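Local structure of ADP-ribosylglycohydrolase (Thermus thermophilus, 2YZV) at residues G241-V246 with G274-A279; W230-G235 with A265-G270. The protein belongs to the ADP-ribosylglycohydrolase family and has an all-alpha fold, here with two bound magnesium ions. All coordinates share one frame; numbering follows the deposited sequence.

Interaction 1 of 2, residues G241-V246 with G274-A279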
loop_
_atom_site.group_PDB
_atom_site.type_symbol
_atom_site.label_atom_id
_atom_site.label_comp_id
_atom_site.label_asym_id
_atom_site.label_seq_id
_atom_site.Cartn_x
_atom_site.Cartn_y
_atom_site.Cartn_z
ATOM N N GLY A 241 11.656 -1.695 -10.814
ATOM C CA GLY A 241 10.331 -1.109 -10.726
ATOM C C GLY A 241 10.244 -0.112 -9.583
ATOM O O GLY A 241 9.613 0.934 -9.713
ATOM N N MET A 242 10.881 -0.429 -8.461
ATOM C CA MET A 242 10.857 0.472 -7.313
ATOM C C MET A 242 11.527 1.801 -7.644
ATOM O O MET A 242 11.027 2.867 -7.274
ATOM C CB MET A 242 11.546 -0.163 -6.107
ATOM C CG MET A 242 11.533 0.723 -4.861
ATOM S SD MET A 242 9.858 1.135 -4.280
ATOM C CE MET A 242 9.404 -0.407 -3.498
ATOM N N ARG A 243 12.663 1.746 -8.334
ATOM C CA ARG A 243 13.347 2.981 -8.705
ATOM C C ARG A 243 12.485 3.798 -9.664
ATOM O O ARG A 243 12.453 5.022 -9.580
ATOM C CB ARG A 243 14.716 2.673 -9.318
ATOM C CG ARG A 243 15.735 2.283 -8.265
ATOM C CD ARG A 243 17.022 1.769 -8.866
ATOM N NE ARG A 243 17.993 1.454 -7.822
ATOM C CZ ARG A 243 19.084 0.721 -8.011
ATOM N NH1 ARG A 243 19.344 0.216 -9.210
ATOM N NH2 ARG A 243 19.918 0.499 -7.004
ATOM N N LEU A 244 11.775 3.130 -10.569
ATOM C CA LEU A 244 10.909 3.855 -11.492
ATOM C C LEU A 244 9.820 4.569 -10.703
ATOM O O LEU A 244 9.512 5.731 -10.955
ATOM C CB LEU A 244 10.252 2.904 -12.498
ATOM C CG LEU A 244 11.137 2.328 -13.602
ATOM C CD1 LEU A 244 10.277 1.462 -14.519
ATOM C CD2 LEU A 244 11.785 3.456 -14.391
ATOM N N ALA A 245 9.247 3.865 -9.733
ATOM C CA ALA A 245 8.175 4.434 -8.930
ATOM C C ALA A 245 8.577 5.651 -8.110
ATOM O O ALA A 245 7.927 6.694 -8.178
ATOM C CB ALA A 245 7.594 3.364 -8.005
ATOM N N VAL A 246 9.644 5.532 -7.334
ATOM C CA VAL A 246 10.029 6.654 -6.495
ATOM C C VAL A 246 10.602 7.836 -7.254
ATOM O O VAL A 246 10.465 8.972 -6.810
ATOM C CB VAL A 246 11.006 6.226 -5.369
ATOM C CG1 VAL A 246 10.355 5.149 -4.510
ATOM C CG2 VAL A 246 12.317 5.746 -5.951
ATOM N N GLY A 274 18.817 -7.026 -0.572
ATOM C CA GLY A 274 19.156 -7.262 0.817
ATOM C C GLY A 274 19.561 -6.016 1.582
ATOM O O GLY A 274 19.199 -5.858 2.751
ATOM N N ARG A 275 20.309 -5.126 0.936
ATOM C CA ARG A 275 20.752 -3.908 1.599
ATOM C C ARG A 275 19.579 -3.010 1.985
ATOM O O ARG A 275 19.657 -2.283 2.973
ATOM C CB ARG A 275 21.748 -3.145 0.717
ATOM C CG ARG A 275 21.219 -2.728 -0.636
ATOM C CD ARG A 275 22.318 -2.091 -1.468
ATOM N NE ARG A 275 21.824 -1.606 -2.751
ATOM C CZ ARG A 275 21.407 -2.386 -3.744
ATOM N NH1 ARG A 275 21.425 -3.705 -3.613
ATOM N NH2 ARG A 275 20.963 -1.842 -4.869
ATOM N N TRP A 276 18.500 -3.053 1.207
ATOM C CA TRP A 276 17.322 -2.247 1.525
ATOM C C TRP A 276 16.648 -2.818 2.768
ATOM O O TRP A 276 16.253 -2.078 3.671
ATOM C CB TRP A 276 16.328 -2.238 0.352
ATOM C CG TRP A 276 16.770 -1.401 -0.824
ATOM C CD1 TRP A 276 17.886 -0.611 -0.900
ATOM C CD2 TRP A 276 16.095 -1.258 -2.084
ATOM N NE1 TRP A 276 17.945 0.013 -2.121
ATOM C CE2 TRP A 276 16.860 -0.365 -2.870
ATOM C CE3 TRP A 276 14.918 -1.796 -2.624
ATOM C CZ2 TRP A 276 16.487 0.002 -4.171
ATOM C CZ3 TRP A 276 14.546 -1.429 -3.920
ATOM C CH2 TRP A 276 15.329 -0.538 -4.677
ATOM N N LEU A 277 16.524 -4.141 2.814
ATOM C CA LEU A 277 15.908 -4.808 3.955
ATOM C C LEU A 277 16.752 -4.660 5.222
ATOM O O LEU A 277 16.219 -4.411 6.301
ATOM C CB LEU A 277 15.692 -6.295 3.644
ATOM C CG LEU A 277 14.668 -6.624 2.552
ATOM C CD1 LEU A 277 14.719 -8.112 2.225
ATOM C CD2 LEU A 277 13.275 -6.228 3.017
ATOM N N ARG A 278 18.066 -4.805 5.097
ATOM C CA ARG A 278 18.935 -4.686 6.263
ATOM C C ARG A 278 18.915 -3.295 6.881
ATOM O O ARG A 278 19.153 -3.141 8.079
ATOM C CB ARG A 278 20.376 -5.064 5.903
ATOM C CG ARG A 278 20.605 -6.565 5.779
ATOM C CD ARG A 278 22.086 -6.890 5.644
ATOM N NE ARG A 278 22.612 -6.570 4.321
ATOM C CZ ARG A 278 22.368 -7.288 3.229
ATOM N NH1 ARG A 278 21.605 -8.371 3.301
ATOM N NH2 ARG A 278 22.890 -6.926 2.065
ATOM N N ALA A 279 18.617 -2.286 6.068
ATOM C CA ALA A 279 18.577 -0.905 6.540
ATOM C C ALA A 279 17.197 -0.499 7.051
ATOM O O ALA A 279 17.050 0.523 7.715
ATOM C CB ALA A 279 19.001 0.033 5.413
#

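Interaction 2 of 2, residues W230-G235 with A265-G270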
loop_
_atom_site.group_PDB
_atom_site.type_symbol
_atom_site.label_atom_id
_atom_site.label_comp_id
_atom_site.label_asym_id
_atom_site.label_seq_id
_atom_site.Cartn_x
_atom_site.Cartn_y
_atom_site.Cartn_z
ATOM N N TRP A 230 2.165 1.213 -13.453
ATOM C CA TRP A 230 3.104 1.544 -14.517
ATOM C C TRP A 230 4.502 1.041 -14.151
ATOM O O TRP A 230 5.178 0.407 -14.957
ATOM C CB TRP A 230 3.145 3.060 -14.721
ATOM C CG TRP A 230 4.324 3.526 -15.508
ATOM C CD1 TRP A 230 4.492 3.455 -16.864
ATOM C CD2 TRP A 230 5.525 4.102 -14.984
ATOM N NE1 TRP A 230 5.725 3.952 -17.214
ATOM C CE2 TRP A 230 6.381 4.356 -16.079
ATOM C CE3 TRP A 230 5.962 4.428 -13.691
ATOM C CZ2 TRP A 230 7.654 4.921 -15.922
ATOM C CZ3 TRP A 230 7.229 4.992 -13.534
ATOM C CH2 TRP A 230 8.058 5.230 -14.648
ATOM N N ALA A 231 4.929 1.328 -12.925
ATOM C CA ALA A 231 6.250 0.912 -12.464
ATOM C C ALA A 231 6.362 -0.605 -12.456
ATOM O O ALA A 231 7.413 -1.165 -12.768
ATOM C CB ALA A 231 6.516 1.470 -11.064
ATOM N N PHE A 232 5.268 -1.268 -12.097
ATOM C CA PHE A 232 5.246 -2.724 -12.059
ATOM C C PHE A 232 5.342 -3.275 -13.482
ATOM O O PHE A 232 6.070 -4.234 -13.740
ATOM C CB PHE A 232 3.958 -3.203 -11.370
ATOM C CG PHE A 232 3.837 -4.701 -11.263
ATOM C CD1 PHE A 232 4.825 -5.454 -10.634
ATOM C CD2 PHE A 232 2.713 -5.352 -11.759
ATOM C CE1 PHE A 232 4.692 -6.841 -10.501
ATOM C CE2 PHE A 232 2.569 -6.736 -11.634
ATOM C CZ PHE A 232 3.562 -7.482 -11.001
ATOM N N ALA A 233 4.624 -2.650 -14.406
ATOM C CA ALA A 233 4.636 -3.094 -15.798
ATOM C C ALA A 233 5.998 -2.923 -16.467
ATOM O O ALA A 233 6.448 -3.800 -17.210
ATOM C CB ALA A 233 3.576 -2.340 -16.587
ATOM N N ARG A 234 6.663 -1.803 -16.202
ATOM C CA ARG A 234 7.951 -1.536 -16.831
ATOM C C ARG A 234 9.167 -2.120 -16.118
ATOM O O ARG A 234 10.183 -2.397 -16.756
ATOM C CB ARG A 234 8.143 -0.029 -17.017
ATOM C CG ARG A 234 7.030 0.649 -17.805
ATOM C CD ARG A 234 6.751 -0.058 -19.129
ATOM N NE ARG A 234 5.641 0.576 -19.832
ATOM C CZ ARG A 234 4.861 -0.046 -20.711
ATOM N NH1 ARG A 234 5.073 -1.322 -21.000
ATOM N NH2 ARG A 234 3.852 0.606 -21.277
ATOM N N GLY A 235 9.078 -2.295 -14.804
ATOM C CA GLY A 235 10.197 -2.854 -14.067
ATOM C C GLY A 235 10.329 -4.341 -14.337
ATOM O O GLY A 235 9.335 -5.064 -14.331
ATOM N N ALA A 265 4.595 -8.929 -3.327
ATOM C CA ALA A 265 3.802 -10.155 -3.399
ATOM C C ALA A 265 4.147 -10.942 -4.661
ATOM O O ALA A 265 4.144 -12.179 -4.660
ATOM C CB ALA A 265 2.314 -9.814 -3.398
ATOM N N TYR A 266 4.444 -10.221 -5.735
ATOM C CA TYR A 266 4.767 -10.838 -7.018
ATOM C C TYR A 266 6.163 -11.456 -7.083
ATOM O O TYR A 266 6.317 -12.615 -7.483
ATOM C CB TYR A 266 4.623 -9.806 -8.140
ATOM C CG TYR A 266 4.862 -10.375 -9.517
ATOM C CD1 TYR A 266 3.925 -11.218 -10.111
ATOM C CD2 TYR A 266 6.030 -10.087 -10.218
ATOM C CE1 TYR A 266 4.144 -11.764 -11.372
ATOM C CE2 TYR A 266 6.262 -10.630 -11.484
ATOM C CZ TYR A 266 5.312 -11.468 -12.050
ATOM O OH TYR A 266 5.534 -12.013 -13.294
ATOM N N TYR A 267 7.176 -10.683 -6.693
ATOM C CA TYR A 267 8.567 -11.141 -6.736
ATOM C C TYR A 267 9.025 -11.873 -5.476
ATOM O O TYR A 267 9.952 -12.691 -5.529
ATOM C CB TYR A 267 9.503 -9.957 -6.983
ATOM C CG TYR A 267 9.318 -9.254 -8.309
ATOM C CD1 TYR A 267 9.627 -9.891 -9.514
ATOM C CD2 TYR A 267 8.880 -7.931 -8.359
ATOM C CE1 TYR A 267 9.511 -9.224 -10.732
ATOM C CE2 TYR A 267 8.760 -7.256 -9.568
ATOM C CZ TYR A 267 9.079 -7.904 -10.750
ATOM O OH TYR A 267 8.990 -7.220 -11.939
ATOM N N GLY A 268 8.397 -11.567 -4.346
ATOM C CA GLY A 268 8.757 -12.212 -3.095
ATOM C C GLY A 268 9.869 -11.512 -2.332
ATOM O O GLY A 268 10.666 -10.776 -2.910
ATOM N N LEU A 269 9.923 -11.755 -1.025
ATOM C CA LEU A 269 10.926 -11.148 -0.155
ATOM C C LEU A 269 12.358 -11.382 -0.634
ATOM O O LEU A 269 13.194 -10.481 -0.573
ATOM C CB LEU A 269 10.785 -11.692 1.272
ATOM C CG LEU A 269 11.700 -11.043 2.313
ATOM C CD1 LEU A 269 11.250 -9.609 2.570
ATOM C CD2 LEU A 269 11.667 -11.844 3.601
ATOM N N GLY A 270 12.633 -12.594 -1.106
ATOM C CA GLY A 270 13.972 -12.916 -1.567
ATOM C C GLY A 270 14.469 -12.082 -2.732
ATOM O O GLY A 270 15.679 -11.991 -2.956
HETATM O O HOH W 1 8.406 -4.447 -11.424
#

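Interaction 1 of 2, residues G241-V246 with G274-A279
Trp276 reaches across from the short helix 274-279 and sets the six-membered half of its indole against Met242 on helix 238-246. The helices themselves stand well apart: the segment axes come no closer than 14.5 Å and make an angle of 63°, so long side chains do all the bridging. CZ3 of Trp276 lies 3.8 Å from Met242 CG and 3.9 Å from Met242 CB, with CH2 just behind. It is therefore the base of the methionine, not its sulfur, that meets the ring. Met242 CG is anti to the backbone N (chi1 -179°), and from there the chain bends at chi2 and chi3, which turns SD and CE away from the indole and leaves CB and CG against it.

Arg243 approaches the same ring from another quarter. Its NE comes to 4.2 Å from Trp276 CZ2, near the plane of the indole and at its edge. Farther out, Arg243 NH2 and Arg275 NH2 are 3.3 Å apart, two donors brought together with their guanidinium planes turned 57° from each other. Glu239 and Glu41, outside the two segments, each form salt bridges to both arginines, which probably accounts for their closeness; Glu41 also accepts a hydrogen bond from Trp276 NE1.

Leu24 of helix 4-26 touches both Met242 and Trp276, and Tyr259 of helix 252-267 touches Met242. The arrangement is a helix-to-helix contact of an all-alpha fold, made through a buried Trp-Met pair and bordered by two arginines that share acidic partners.

Interaction 2 of 2, residues W230-G235 with A265-G270
Phe232 drives the edge of its ring into one face of Tyr266, a T-shaped (edge-to-face) pair with planes at 86° and centroids 5.0 Å apart. The leading atoms are CZ and CE1: CZ sits 3.5 Å from Tyr266 CG, offset toward the rim on the CB side, and CE1 is equally close to CD2. Both residues hold CG anti to the backbone N (chi1 -179° for Phe232, -177° for Tyr266), which sends the two side chains across the gap to cross at about a right angle.

Tyr267 meets the same edge, its CE2 lying 4.2 Å from Phe232 CE1. Its own ring receives Tyr266 CD2 over the centre of one face, so the three aromatics interlock. At the far end, Tyr267 OH is hydrogen-bonded to a water at 2.9 Å. This water is placed to donate to O of Gly235, the first residue after helix 221-234, at 3.1 Å, though other acceptors are within its reach. Lys184 adds a hydrogen bond to Tyr267 OH and a cation-pi contact with Phe232.

The cluster joins the C-terminal ends of helices 221-234 and 252-267, with helix 184-189 contributing Leu187 against Phe232 and Tyr266, and Phe238 of helix 238-246 touching Tyr267.

In the fold
The segments of interactions 1 and 2 alternate along the chain, and their centres are 11 Å apart on the same side of the molecule's centre. Helix 238-246 follows helix 221-234 directly, and the two pack closely: Gly241 O is 3.4 Å from Ala231 CB, Ala245 CB is 3.8 Å from Ala231 CB, and Leu244 CD1 is 3.6 Å from Arg234 CB. Helix 252-267 comes next; its end supplies the tyrosines of interaction 2, while its Asp253 and Thr254 are magnesium ligands. The Met242 side chain in interaction 1 is about 13 Å from a bound magnesium ion, so that contact lies away from the metal site.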